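Local coordinates for protein Rik1-associated factor 1 (Schizosaccharomyces pombe, PDB 4O9D) that forms, through this WD-repeat propeller domain and the rest of its chain, part of the Clr4 methyltransferase complex, which ubiquitylates and methylates histone H3 to establish heterochromatin, at residues E43-S49 and N61-F67; G348-V352 and V362-R366; Q245-A250 and Y261-T265; L75-Y79 and Y89-S93. The contacts are given in a common frame with arbitrary orientation. Residues are numbered along the deposited sequence.

Contact 1. Residues E43-S49 and N61-F67. With EDO (1,2-ethanediol), chain C.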
loop_
_atom_site.group_PDB
_atom_site.type_symbol
_atom_site.label_atom_id
_atom_site.label_comp_id
_atom_site.label_asym_id
_atom_site.label_seq_id
_atom_site.Cartn_x
_atom_site.Cartn_y
_atom_site.Cartn_z
ATOM N N GLU A 43 15.024 5.215 -10.018
ATOM C CA GLU A 43 15.955 6.345 -9.952
ATOM C C GLU A 43 15.533 7.346 -8.890
ATOM O O GLU A 43 16.342 8.154 -8.425
ATOM C CB GLU A 43 16.019 7.046 -11.314
ATOM C CG GLU A 43 16.886 6.306 -12.315
ATOM C CD GLU A 43 16.821 6.869 -13.725
ATOM O OE1 GLU A 43 17.499 6.290 -14.603
ATOM O OE2 GLU A 43 16.093 7.865 -13.962
ATOM N N LYS A 44 14.258 7.297 -8.510
ATOM C CA LYS A 44 13.705 8.277 -7.584
ATOM C C LYS A 44 12.724 7.564 -6.685
ATOM O O LYS A 44 12.228 6.498 -7.052
ATOM C CB LYS A 44 12.995 9.390 -8.360
ATOM C CG LYS A 44 13.916 10.187 -9.270
ATOM C CD LYS A 44 13.192 11.366 -9.893
ATOM C CE LYS A 44 14.163 12.353 -10.530
ATOM N NZ LYS A 44 14.557 13.419 -9.559
ATOM N N PHE A 45 12.459 8.140 -5.513
ATOM C CA PHE A 45 11.516 7.556 -4.572
ATOM C C PHE A 45 10.709 8.694 -3.955
ATOM O O PHE A 45 11.076 9.859 -4.081
ATOM C CB PHE A 45 12.269 6.784 -3.479
ATOM C CG PHE A 45 13.083 7.667 -2.590
ATOM C CD1 PHE A 45 12.522 8.238 -1.460
ATOM C CD2 PHE A 45 14.417 7.958 -2.906
ATOM C CE1 PHE A 45 13.286 9.074 -0.624
ATOM C CE2 PHE A 45 15.188 8.788 -2.087
ATOM C CZ PHE A 45 14.626 9.352 -0.949
ATOM N N ALA A 46 9.621 8.359 -3.285
ATOM C CA ALA A 46 8.830 9.353 -2.587
ATOM C C ALA A 46 8.292 8.796 -1.278
ATOM O O ALA A 46 7.989 7.607 -1.177
ATOM C CB ALA A 46 7.661 9.882 -3.489
ATOM N N LEU A 47 8.168 9.673 -0.283
ATOM C CA LEU A 47 7.752 9.297 1.064
ATOM C C LEU A 47 6.542 10.112 1.467
ATOM O O LEU A 47 6.585 11.334 1.406
ATOM C CB LEU A 47 8.868 9.604 2.074
ATOM C CG LEU A 47 10.271 9.066 1.800
ATOM C CD1 LEU A 47 11.269 9.632 2.845
ATOM C CD2 LEU A 47 10.298 7.540 1.816
ATOM N N GLY A 48 5.477 9.441 1.908
ATOM C CA GLY A 48 4.333 10.122 2.468
ATOM C C GLY A 48 4.111 9.763 3.917
ATOM O O GLY A 48 4.159 8.590 4.277
ATOM N N SER A 49 3.838 10.762 4.748
ATOM C CA SER A 49 3.610 10.516 6.165
ATOM C C SER A 49 2.308 11.112 6.667
ATOM O O SER A 49 1.597 11.833 5.936
ATOM C CB SER A 49 4.794 11.009 7.017
ATOM O OG SER A 49 5.097 12.363 6.773
ATOM N N ASN A 61 4.592 16.752 4.785
ATOM C CA ASN A 61 4.626 15.306 4.983
ATOM C C ASN A 61 4.811 14.542 3.656
ATOM O O ASN A 61 4.402 13.381 3.535
ATOM C CB ASN A 61 3.294 14.895 5.618
ATOM C CG ASN A 61 2.090 15.407 4.815
ATOM O OD1 ASN A 61 2.226 16.318 4.000
ATOM N ND2 ASN A 61 0.916 14.818 5.042
ATOM N N LEU A 62 5.434 15.186 2.669
ATOM C CA LEU A 62 5.503 14.630 1.305
ATOM C C LEU A 62 6.851 14.919 0.626
ATOM O O LEU A 62 7.153 16.063 0.271
ATOM C CB LEU A 62 4.330 15.166 0.447
ATOM C CG LEU A 62 4.303 14.631 -0.991
ATOM C CD1 LEU A 62 4.116 13.106 -1.017
ATOM C CD2 LEU A 62 3.236 15.343 -1.846
ATOM N N TRP A 63 7.670 13.879 0.448
ATOM C CA TRP A 63 9.036 14.082 -0.041
ATOM C C TRP A 63 9.338 13.287 -1.310
ATOM O O TRP A 63 8.766 12.216 -1.560
ATOM C CB TRP A 63 10.048 13.735 1.049
ATOM C CG TRP A 63 9.872 14.534 2.318
ATOM C CD1 TRP A 63 8.884 14.389 3.251
ATOM C CD2 TRP A 63 10.719 15.599 2.794
ATOM N NE1 TRP A 63 9.058 15.300 4.267
ATOM C CE2 TRP A 63 10.179 16.049 4.011
ATOM C CE3 TRP A 63 11.874 16.220 2.296
ATOM C CZ2 TRP A 63 10.754 17.091 4.746
ATOM C CZ3 TRP A 63 12.445 17.250 3.023
ATOM C CH2 TRP A 63 11.889 17.670 4.239
ATOM N N ILE A 64 10.238 13.830 -2.122
ATOM C CA ILE A 64 10.693 13.143 -3.316
ATOM C C ILE A 64 12.193 13.187 -3.264
ATOM O O ILE A 64 12.775 14.269 -3.067
ATOM C CB ILE A 64 10.226 13.820 -4.630
ATOM C CG1 ILE A 64 8.703 13.821 -4.743
ATOM C CG2 ILE A 64 10.824 13.093 -5.846
ATOM C CD1 ILE A 64 8.207 14.221 -6.134
ATOM N N GLY A 65 12.810 12.017 -3.426
ATOM C CA GLY A 65 14.256 11.878 -3.361
ATOM C C GLY A 65 14.813 11.305 -4.654
ATOM O O GLY A 65 14.072 10.735 -5.461
ATOM N N ASP A 66 16.127 11.452 -4.835
ATOM C CA ASP A 66 16.816 11.046 -6.048
ATOM C C ASP A 66 18.023 10.192 -5.666
ATOM O O ASP A 66 18.887 10.642 -4.910
ATOM C CB ASP A 66 17.287 12.292 -6.814
ATOM C CG ASP A 66 17.957 11.950 -8.131
ATOM O OD1 ASP A 66 19.144 11.571 -8.114
ATOM O OD2 ASP A 66 17.289 12.044 -9.185
ATOM N N PHE A 67 18.090 8.972 -6.190
ATOM C CA PHE A 67 19.119 8.018 -5.775
ATOM C C PHE A 67 20.516 8.410 -6.307
ATOM O O PHE A 67 21.506 8.284 -5.603
ATOM C CB PHE A 67 18.751 6.595 -6.210
ATOM C CG PHE A 67 17.586 5.988 -5.438
ATOM C CD1 PHE A 67 17.525 6.070 -4.051
ATOM C CD2 PHE A 67 16.560 5.327 -6.104
ATOM C CE1 PHE A 67 16.462 5.494 -3.335
ATOM C CE2 PHE A 67 15.487 4.749 -5.395
ATOM C CZ PHE A 67 15.443 4.841 -4.003
HETATM C C1 EDO C . 14.079 15.425 -5.629
HETATM O O1 EDO C . 14.013 15.213 -7.045
HETATM C C2 EDO C . 15.526 15.327 -5.144
HETATM O O2 EDO C . 16.407 16.137 -5.937
#

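Contact 2. Residues G348-V352 and V362-R366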
loop_
_atom_site.group_PDB
_atom_site.type_symbol
_atom_site.label_atom_id
_atom_site.label_comp_id
_atom_site.label_asym_id
_atom_site.label_seq_id
_atom_site.Cartn_x
_atom_site.Cartn_y
_atom_site.Cartn_z
ATOM N N GLY A 348 12.666 -13.408 -5.596
ATOM C CA GLY A 348 13.126 -14.465 -4.709
ATOM C C GLY A 348 11.995 -15.287 -4.100
ATOM O O GLY A 348 10.858 -15.250 -4.580
ATOM N N ASN A 349 12.311 -16.028 -3.040
ATOM C CA ASN A 349 11.316 -16.836 -2.337
ATOM C C ASN A 349 11.222 -16.579 -0.830
ATOM O O ASN A 349 10.440 -17.214 -0.131
ATOM C CB ASN A 349 11.555 -18.316 -2.625
ATOM C CG ASN A 349 11.209 -18.686 -4.054
ATOM O OD1 ASN A 349 10.090 -18.429 -4.528
ATOM N ND2 ASN A 349 12.170 -19.260 -4.761
ATOM N N LEU A 350 11.973 -15.617 -0.327
ATOM C CA LEU A 350 11.889 -15.297 1.095
ATOM C C LEU A 350 10.729 -14.335 1.404
ATOM O O LEU A 350 10.380 -13.475 0.586
ATOM C CB LEU A 350 13.198 -14.678 1.579
ATOM C CG LEU A 350 14.378 -15.650 1.606
ATOM C CD1 LEU A 350 15.634 -14.972 2.082
ATOM C CD2 LEU A 350 14.062 -16.857 2.481
ATOM N N PHE A 351 10.155 -14.485 2.592
ATOM C CA PHE A 351 9.060 -13.636 3.051
ATOM C C PHE A 351 9.626 -12.731 4.146
ATOM O O PHE A 351 10.482 -13.150 4.938
ATOM C CB PHE A 351 7.917 -14.520 3.578
ATOM C CG PHE A 351 6.679 -13.756 4.025
ATOM C CD1 PHE A 351 5.990 -12.922 3.144
ATOM C CD2 PHE A 351 6.175 -13.929 5.308
ATOM C CE1 PHE A 351 4.854 -12.246 3.561
ATOM C CE2 PHE A 351 5.018 -13.281 5.730
ATOM C CZ PHE A 351 4.352 -12.425 4.847
ATOM N N VAL A 352 9.180 -11.485 4.158
ATOM C CA VAL A 352 9.677 -10.501 5.088
ATOM C C VAL A 352 8.551 -9.731 5.778
ATOM O O VAL A 352 7.690 -9.109 5.123
ATOM C CB VAL A 352 10.604 -9.477 4.373
ATOM C CG1 VAL A 352 11.180 -8.505 5.376
ATOM C CG2 VAL A 352 11.701 -10.195 3.613
ATOM N N VAL A 362 12.983 -12.278 8.683
ATOM C CA VAL A 362 13.081 -12.928 7.371
ATOM C C VAL A 362 12.689 -14.407 7.553
ATOM O O VAL A 362 13.170 -15.053 8.495
ATOM C CB VAL A 362 14.505 -12.821 6.750
ATOM C CG1 VAL A 362 14.564 -13.489 5.374
ATOM C CG2 VAL A 362 14.972 -11.348 6.651
ATOM N N TRP A 363 11.812 -14.912 6.672
ATOM C CA TRP A 363 11.266 -16.263 6.780
ATOM C C TRP A 363 11.390 -17.054 5.474
ATOM O O TRP A 363 11.217 -16.488 4.388
ATOM C CB TRP A 363 9.778 -16.216 7.152
ATOM C CG TRP A 363 9.387 -15.221 8.229
ATOM C CD1 TRP A 363 9.054 -13.913 8.053
ATOM C CD2 TRP A 363 9.250 -15.488 9.639
ATOM N NE1 TRP A 363 8.720 -13.335 9.271
ATOM C CE2 TRP A 363 8.837 -14.281 10.256
ATOM C CE3 TRP A 363 9.437 -16.637 10.438
ATOM C CZ2 TRP A 363 8.603 -14.178 11.631
ATOM C CZ3 TRP A 363 9.213 -16.534 11.814
ATOM C CH2 TRP A 363 8.799 -15.311 12.396
ATOM N N ASP A 364 11.681 -18.359 5.572
ATOM C CA ASP A 364 11.581 -19.266 4.413
ATOM C C ASP A 364 10.558 -20.368 4.709
ATOM O O ASP A 364 10.806 -21.259 5.519
ATOM C CB ASP A 364 12.912 -19.906 4.055
ATOM C CG ASP A 364 12.875 -20.588 2.696
ATOM O OD1 ASP A 364 11.799 -21.105 2.306
ATOM O OD2 ASP A 364 13.908 -20.580 1.999
ATOM N N LEU A 365 9.406 -20.287 4.053
ATOM C CA LEU A 365 8.263 -21.158 4.382
ATOM C C LEU A 365 8.489 -22.601 3.939
ATOM O O LEU A 365 7.710 -23.510 4.260
ATOM C CB LEU A 365 6.985 -20.586 3.759
ATOM C CG LEU A 365 6.324 -19.506 4.619
ATOM C CD1 LEU A 365 5.763 -20.139 5.914
ATOM C CD2 LEU A 365 7.282 -18.379 4.957
ATOM N N ARG A 366 9.576 -22.821 3.225
ATOM C CA ARG A 366 9.902 -24.160 2.765
ATOM C C ARG A 366 10.771 -24.910 3.811
ATOM O O ARG A 366 11.099 -26.087 3.638
ATOM C CB ARG A 366 10.599 -24.062 1.407
ATOM C CG ARG A 366 9.826 -23.204 0.382
ATOM C CD ARG A 366 10.655 -22.911 -0.867
ATOM N NE ARG A 366 11.711 -21.922 -0.626
ATOM C CZ ARG A 366 12.737 -21.701 -1.452
ATOM N NH1 ARG A 366 12.863 -22.400 -2.576
ATOM N NH2 ARG A 366 13.647 -20.790 -1.161
HETATM O O HOH W 1 9.560 -19.298 1.298
HETATM O O HOH W 2 14.520 -20.436 -3.894
#

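Contact 3. Residues Q245-A250 and Y261-T265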
loop_
_atom_site.group_PDB
_atom_site.type_symbol
_atom_site.label_atom_id
_atom_site.label_comp_id
_atom_site.label_asym_id
_atom_site.label_seq_id
_atom_site.Cartn_x
_atom_site.Cartn_y
_atom_site.Cartn_z
ATOM N N GLN A 245 -0.278 -12.307 -12.191
ATOM C CA GLN A 245 -1.623 -11.785 -12.407
ATOM C C GLN A 245 -2.670 -12.874 -12.732
ATOM O O GLN A 245 -3.706 -12.582 -13.309
ATOM C CB GLN A 245 -1.573 -10.684 -13.479
ATOM C CG GLN A 245 -0.455 -9.609 -13.193
ATOM C CD GLN A 245 -0.349 -8.515 -14.267
ATOM O OE1 GLN A 245 -1.130 -8.474 -15.214
ATOM N NE2 GLN A 245 0.626 -7.619 -14.109
ATOM N N VAL A 246 -2.415 -14.120 -12.337
ATOM C CA VAL A 246 -3.417 -15.185 -12.507
ATOM C C VAL A 246 -4.475 -15.144 -11.401
ATOM O O VAL A 246 -5.554 -15.741 -11.518
ATOM C CB VAL A 246 -2.756 -16.607 -12.554
ATOM C CG1 VAL A 246 -1.653 -16.659 -13.634
ATOM C CG2 VAL A 246 -2.189 -16.987 -11.188
ATOM N N GLY A 247 -4.180 -14.441 -10.316
ATOM C CA GLY A 247 -5.093 -14.406 -9.186
ATOM C C GLY A 247 -4.688 -13.403 -8.122
ATOM O O GLY A 247 -3.555 -12.909 -8.110
ATOM N N PHE A 248 -5.621 -13.090 -7.230
ATOM C CA PHE A 248 -5.348 -12.157 -6.159
ATOM C C PHE A 248 -6.020 -12.621 -4.887
ATOM O O PHE A 248 -6.927 -13.461 -4.933
ATOM C CB PHE A 248 -5.775 -10.730 -6.535
ATOM C CG PHE A 248 -7.269 -10.550 -6.769
ATOM C CD1 PHE A 248 -7.852 -10.911 -7.973
ATOM C CD2 PHE A 248 -8.062 -9.930 -5.814
ATOM C CE1 PHE A 248 -9.224 -10.733 -8.193
ATOM C CE2 PHE A 248 -9.412 -9.744 -6.014
ATOM C CZ PHE A 248 -10.001 -10.143 -7.215
ATOM N N VAL A 249 -5.533 -12.128 -3.751
ATOM C CA VAL A 249 -6.193 -12.394 -2.486
ATOM C C VAL A 249 -6.769 -11.093 -1.972
ATOM O O VAL A 249 -6.231 -10.023 -2.241
ATOM C CB VAL A 249 -5.258 -12.977 -1.395
ATOM C CG1 VAL A 249 -4.916 -14.481 -1.692
ATOM C CG2 VAL A 249 -3.985 -12.111 -1.217
ATOM N N ALA A 250 -7.859 -11.212 -1.227
ATOM C CA ALA A 250 -8.471 -10.102 -0.520
ATOM C C ALA A 250 -8.769 -10.545 0.890
ATOM O O ALA A 250 -9.318 -11.625 1.088
ATOM C CB ALA A 250 -9.740 -9.708 -1.185
ATOM N N TYR A 261 -9.703 -14.403 1.078
ATOM C CA TYR A 261 -10.199 -15.013 -0.145
ATOM C C TYR A 261 -9.145 -15.054 -1.224
ATOM O O TYR A 261 -8.339 -14.125 -1.340
ATOM C CB TYR A 261 -11.404 -14.230 -0.674
ATOM C CG TYR A 261 -12.497 -14.122 0.343
ATOM C CD1 TYR A 261 -13.463 -15.106 0.442
ATOM C CD2 TYR A 261 -12.563 -13.039 1.208
ATOM C CE1 TYR A 261 -14.479 -15.019 1.381
ATOM C CE2 TYR A 261 -13.559 -12.933 2.151
ATOM C CZ TYR A 261 -14.523 -13.931 2.235
ATOM O OH TYR A 261 -15.515 -13.862 3.184
ATOM N N TYR A 262 -9.174 -16.124 -2.021
ATOM C CA TYR A 262 -8.325 -16.249 -3.200
ATOM C C TYR A 262 -9.254 -16.170 -4.405
ATOM O O TYR A 262 -10.235 -16.919 -4.483
ATOM C CB TYR A 262 -7.508 -17.571 -3.244
ATOM C CG TYR A 262 -6.753 -17.653 -4.551
ATOM C CD1 TYR A 262 -5.568 -16.950 -4.730
ATOM C CD2 TYR A 262 -7.289 -18.328 -5.654
ATOM C CE1 TYR A 262 -4.899 -16.957 -5.952
ATOM C CE2 TYR A 262 -6.623 -18.344 -6.887
ATOM C CZ TYR A 262 -5.422 -17.664 -7.022
ATOM O OH TYR A 262 -4.751 -17.662 -8.228
ATOM N N LEU A 263 -8.977 -15.240 -5.315
ATOM C CA LEU A 263 -9.852 -15.013 -6.458
ATOM C C LEU A 263 -9.110 -15.201 -7.767
ATOM O O LEU A 263 -8.007 -14.688 -7.939
ATOM C CB LEU A 263 -10.451 -13.590 -6.407
ATOM C CG LEU A 263 -11.306 -13.276 -5.171
ATOM C CD1 LEU A 263 -10.541 -12.485 -4.117
ATOM C CD2 LEU A 263 -12.567 -12.506 -5.603
ATOM N N ASP A 264 -9.729 -15.922 -8.698
ATOM C CA ASP A 264 -9.113 -16.235 -9.980
ATOM C C ASP A 264 -9.414 -15.130 -10.985
ATOM O O ASP A 264 -10.541 -14.657 -11.066
ATOM C CB ASP A 264 -9.657 -17.572 -10.494
ATOM C CG ASP A 264 -9.084 -17.963 -11.837
ATOM O OD1 ASP A 264 -7.998 -18.578 -11.847
ATOM O OD2 ASP A 264 -9.717 -17.661 -12.882
ATOM N N THR A 265 -8.403 -14.742 -11.758
ATOM C CA THR A 265 -8.510 -13.653 -12.721
ATOM C C THR A 265 -9.129 -14.031 -14.102
ATOM O O THR A 265 -9.313 -13.172 -14.953
ATOM C CB THR A 265 -7.116 -13.003 -12.895
ATOM O OG1 THR A 265 -6.861 -12.138 -11.773
ATOM C CG2 THR A 265 -7.042 -12.184 -14.131
HETATM O O HOH W 3 -4.932 -9.804 -13.167
#

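Contact 4. Residues L75-Y79 and Y89-S93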
loop_
_atom_site.group_PDB
_atom_site.type_symbol
_atom_site.label_atom_id
_atom_site.label_comp_id
_atom_site.label_asym_id
_atom_site.label_seq_id
_atom_site.Cartn_x
_atom_site.Cartn_y
_atom_site.Cartn_z
ATOM N N LEU A 75 7.593 18.645 -0.585
ATOM C CA LEU A 75 6.613 19.193 -1.551
ATOM C C LEU A 75 5.510 19.996 -0.873
ATOM O O LEU A 75 5.271 19.856 0.319
ATOM C CB LEU A 75 5.954 18.093 -2.412
ATOM C CG LEU A 75 6.806 17.186 -3.308
ATOM C CD1 LEU A 75 5.902 16.228 -4.145
ATOM C CD2 LEU A 75 7.704 18.002 -4.203
ATOM N N GLU A 76 4.818 20.831 -1.650
ATOM C CA GLU A 76 3.733 21.636 -1.114
ATOM C C GLU A 76 2.672 20.760 -0.419
ATOM O O GLU A 76 2.041 21.187 0.558
ATOM C CB GLU A 76 3.106 22.481 -2.234
ATOM C CG GLU A 76 1.704 22.937 -1.932
ATOM C CD GLU A 76 1.239 24.081 -2.824
ATOM O OE1 GLU A 76 1.387 24.001 -4.071
ATOM O OE2 GLU A 76 0.722 25.070 -2.264
ATOM N N SER A 77 2.492 19.539 -0.930
ATOM C CA SER A 77 1.693 18.490 -0.269
ATOM C C SER A 77 0.184 18.789 -0.184
ATOM O O SER A 77 -0.337 19.527 -1.004
ATOM C CB SER A 77 2.258 18.173 1.117
ATOM O OG SER A 77 1.743 16.929 1.597
ATOM N N HIS A 78 -0.497 18.180 0.791
ATOM C CA HIS A 78 -1.942 18.356 1.015
ATOM C C HIS A 78 -2.164 18.915 2.420
ATOM O O HIS A 78 -1.486 18.498 3.353
ATOM C CB HIS A 78 -2.672 17.004 0.926
ATOM C CG HIS A 78 -2.454 16.263 -0.360
ATOM N ND1 HIS A 78 -3.472 16.012 -1.257
ATOM C CD2 HIS A 78 -1.338 15.719 -0.901
ATOM C CE1 HIS A 78 -2.996 15.335 -2.288
ATOM N NE2 HIS A 78 -1.699 15.161 -2.107
ATOM N N TYR A 79 -3.135 19.808 2.595
ATOM C CA TYR A 79 -3.293 20.493 3.879
ATOM C C TYR A 79 -4.668 21.153 4.018
ATOM O O TYR A 79 -5.381 21.336 3.033
ATOM C CB TYR A 79 -2.210 21.566 4.021
ATOM C CG TYR A 79 -2.209 22.528 2.854
ATOM C CD1 TYR A 79 -3.000 23.667 2.863
ATOM C CD2 TYR A 79 -1.446 22.276 1.724
ATOM C CE1 TYR A 79 -3.018 24.536 1.779
ATOM C CE2 TYR A 79 -1.456 23.139 0.642
ATOM C CZ TYR A 79 -2.245 24.265 0.674
ATOM O OH TYR A 79 -2.255 25.124 -0.404
ATOM N N TYR A 89 -0.985 20.034 7.831
ATOM C CA TYR A 89 -0.878 19.027 6.786
ATOM C C TYR A 89 -1.868 17.871 6.980
ATOM O O TYR A 89 -2.187 17.493 8.113
ATOM C CB TYR A 89 0.567 18.544 6.702
ATOM C CG TYR A 89 1.432 19.607 6.085
ATOM C CD1 TYR A 89 1.462 19.783 4.712
ATOM C CD2 TYR A 89 2.173 20.474 6.871
ATOM C CE1 TYR A 89 2.228 20.761 4.139
ATOM C CE2 TYR A 89 2.948 21.468 6.304
ATOM C CZ TYR A 89 2.967 21.608 4.938
ATOM O OH TYR A 89 3.730 22.593 4.360
ATOM N N SER A 90 -2.375 17.353 5.859
ATOM C CA SER A 90 -3.265 16.192 5.850
ATOM C C SER A 90 -2.500 14.913 5.499
ATOM O O SER A 90 -1.745 14.880 4.537
ATOM C CB SER A 90 -4.384 16.370 4.818
ATOM O OG SER A 90 -5.020 17.630 4.939
ATOM N N THR A 91 -2.736 13.863 6.272
ATOM C CA THR A 91 -2.180 12.542 6.008
ATOM C C THR A 91 -2.132 12.117 4.534
ATOM O O THR A 91 -3.129 12.156 3.819
ATOM C CB THR A 91 -2.977 11.506 6.794
ATOM O OG1 THR A 91 -2.798 11.763 8.195
ATOM C CG2 THR A 91 -2.509 10.072 6.458
ATOM N N ILE A 92 -0.962 11.680 4.092
ATOM C CA ILE A 92 -0.825 11.115 2.762
ATOM C C ILE A 92 -1.316 9.682 2.823
ATOM O O ILE A 92 -0.821 8.887 3.628
ATOM C CB ILE A 92 0.629 11.122 2.260
ATOM C CG1 ILE A 92 1.169 12.557 2.227
ATOM C CG2 ILE A 92 0.713 10.465 0.860
ATOM C CD1 ILE A 92 0.511 13.434 1.201
ATOM N N SER A 93 -2.285 9.348 1.978
ATOM C CA SER A 93 -2.901 8.038 2.064
ATOM C C SER A 93 -2.309 7.088 1.018
ATOM O O SER A 93 -2.204 5.890 1.253
ATOM C CB SER A 93 -4.434 8.148 1.949
ATOM O OG SER A 93 -4.810 8.718 0.706
HETATM O O HOH W 4 2.590 23.460 1.847
#

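Contact 1. Residues E43-S49 and N61-F67
Strands 44-49 and 62-66 are the two middle strands of one blade of a WD-repeat beta-propeller, an antiparallel hairpin with a long connection, their axes 4.6 Å apart. The pairing begins where E43 O accepts a hydrogen bond from F67 N (3.0 Å). The partly exposed position of K44 suits a charged side chain: its NZ forms a salt bridge with D66 OD2 (3.1 Å), whose OD1 accepts from S69 N, and a weak hydrogen bond to O1 of a 1,2-ethanediol, probably from the crystallisation liquor. F45 faces G65 through two backbone bonds, F45 N to G65 O (3.1 Å) and G65 N to F45 O (2.8 Å). Its ring lies over that glycine, with G65 CA 3.7 Å from the ring centroid in a CH-pi contact; a CB there would collide with F45 CZ. F67 lies beside F45, the near-parallel rings slid apart with centroids 5.0 Å from each other. A46 shares the other face with I64, its small methyl packing against F97 of the next blade. L47 and W63 return to the face of F45, bonded N to O at 2.9 Å in both directions. S49 OG is hydrogen-bonded to S30 O, and S49 N reaches N61 O at 2.9 Å. The N61 side-chain amide bonds S77 through OD1 and S90 O through ND2; N61 ND2 also donates to S49 O at 3.2 Å.

Contact 2. Residues G348-V352 and V362-R366
L350 supplies the main bump here. Its apolar side chain fills a hollow across the hairpin, so that CD2 of L350 rests 3.4 Å from W363 O and 3.6 Å from D364 CB, while L350 CD1 meets V362 CG1 at 3.8 Å. On the face of F351 and W363, the phenyl ring fits beside the indole, F351 CD2 lying 4.0 Å from W363 CD1, and L365 CD2 packs against F351 CB at 4.1 Å. The backbones hold these surfaces in step through F351 N to W363 O (2.9 Å) and W363 N to F351 O (2.8 Å). W363 and D364 are the Trp-Asp pair that names the WD repeat, and the indole NE1 bonds to T353, as in the family's structural tetrad. Beyond the pairing the chains part, and a water bridges N349 O and L365 N. D364 OD1 accepts from R366 N in an Asx turn and from R366 NE in a salt bridge, both 3.0 Å; this fixes the orientation of the guanidinium, one face of which lies against N349 CB. The hairpin occupies the middle of its blade between strands 341-344 and 371-377, with F351 against W344, L365 against L292 of the preceding blade, and L350 against E15, V17 and F18.

Contact 3. Residues Q245-A250 and Y261-T265
Five backbone hydrogen bonds carry this hairpin, the middle pair of strands in an antiparallel propeller blade. The shortest runs from L263 N to F248 O (2.7 Å), answered by F248 N to L263 O (3.0 Å). At the next hydrogen-bonded pair, Y261 N reaches A250 O at 2.8 Å and A250 N reaches Y261 O at 3.0 Å, and at the other end T265 N closes on V246 O (3.0 Å). Polar ends are satisfied beyond the hairpin: D264 forms a salt bridge with R266, which suits an acid in this buried place, and the Y261 hydroxyl bonds to E234 and R259. On the face of F248, A250 and L263, the phenyl ring takes L263 CB over one side, 3.8 Å from its centroid, in a CH-pi contact. L263 CD1 also touches F248 CE2 (3.5 Å) and A250 CB (4.1 Å), so a small alanine and a flat ring make room for the leucine. The reverse face sets V249 CG1 against Y262 CD1 at 4.0 Å, and both side chains reach I286 of the next blade. Glycine suits position 247 beside the tyrosine, since a CB would run into the hydroxyl: as it is, G247 CA lies 3.4 Å from Y262 OH.

Contact 4. Residues L75-Y79 and Y89-S93
Y89 lays its ring along the backbone of the facing loop, with Y89 CE1 3.6 Å from E76 O and 4.0 Å from S77 CB, and Y89 CD1 3.5 Å from H78 O and 4.1 Å from Y79 CB. A tyrosine suits this partly exposed place: the ring covers the turn, while its OH reaches a water (2.9 Å) that donates to E76 O (2.7 Å). One backbone hydrogen bond joins the segments, S90 N donating to H78 O at 2.9 Å. Here the chain passes from the outer strand of one WD propeller blade towards the innermost strand of the next. S77 has a positive phi and precedes H78, as the glycine does in the Gly-His pair usual at this point of WD repeats. H78 bonds to D110 through ND1 and to T106 through NE2, as in the family's Asp-His-Ser/Thr network. I92 gives this histidine an apolar neighbour, its CD1 lying 3.6 Å from H78 CD2 and 3.7 Å from S77 OG, a hydroxyl that itself bonds to N61.

How the contacts relate
All four contacts belong to one closed ring of eight blades. Contacts 1, 2 and 3 are the same construction, the central hairpin of a blade, repeated in different blades; contact 4 instead concerns the passage between blades. It follows directly from contact 1, with centres about 13 Å apart, and the two touch: N61 bonds through OD1 to S77 OG (2.5 Å) and through ND2 to S90 O (2.7 Å), stitching one blade to the next. Contacts 2 and 3 have centres about 20 Å apart, with one blade between. Contact 3 lies across the chain's centre from contacts 1 and 4, centres about 30 and 32 Å away. The ethanediol touches contact 1.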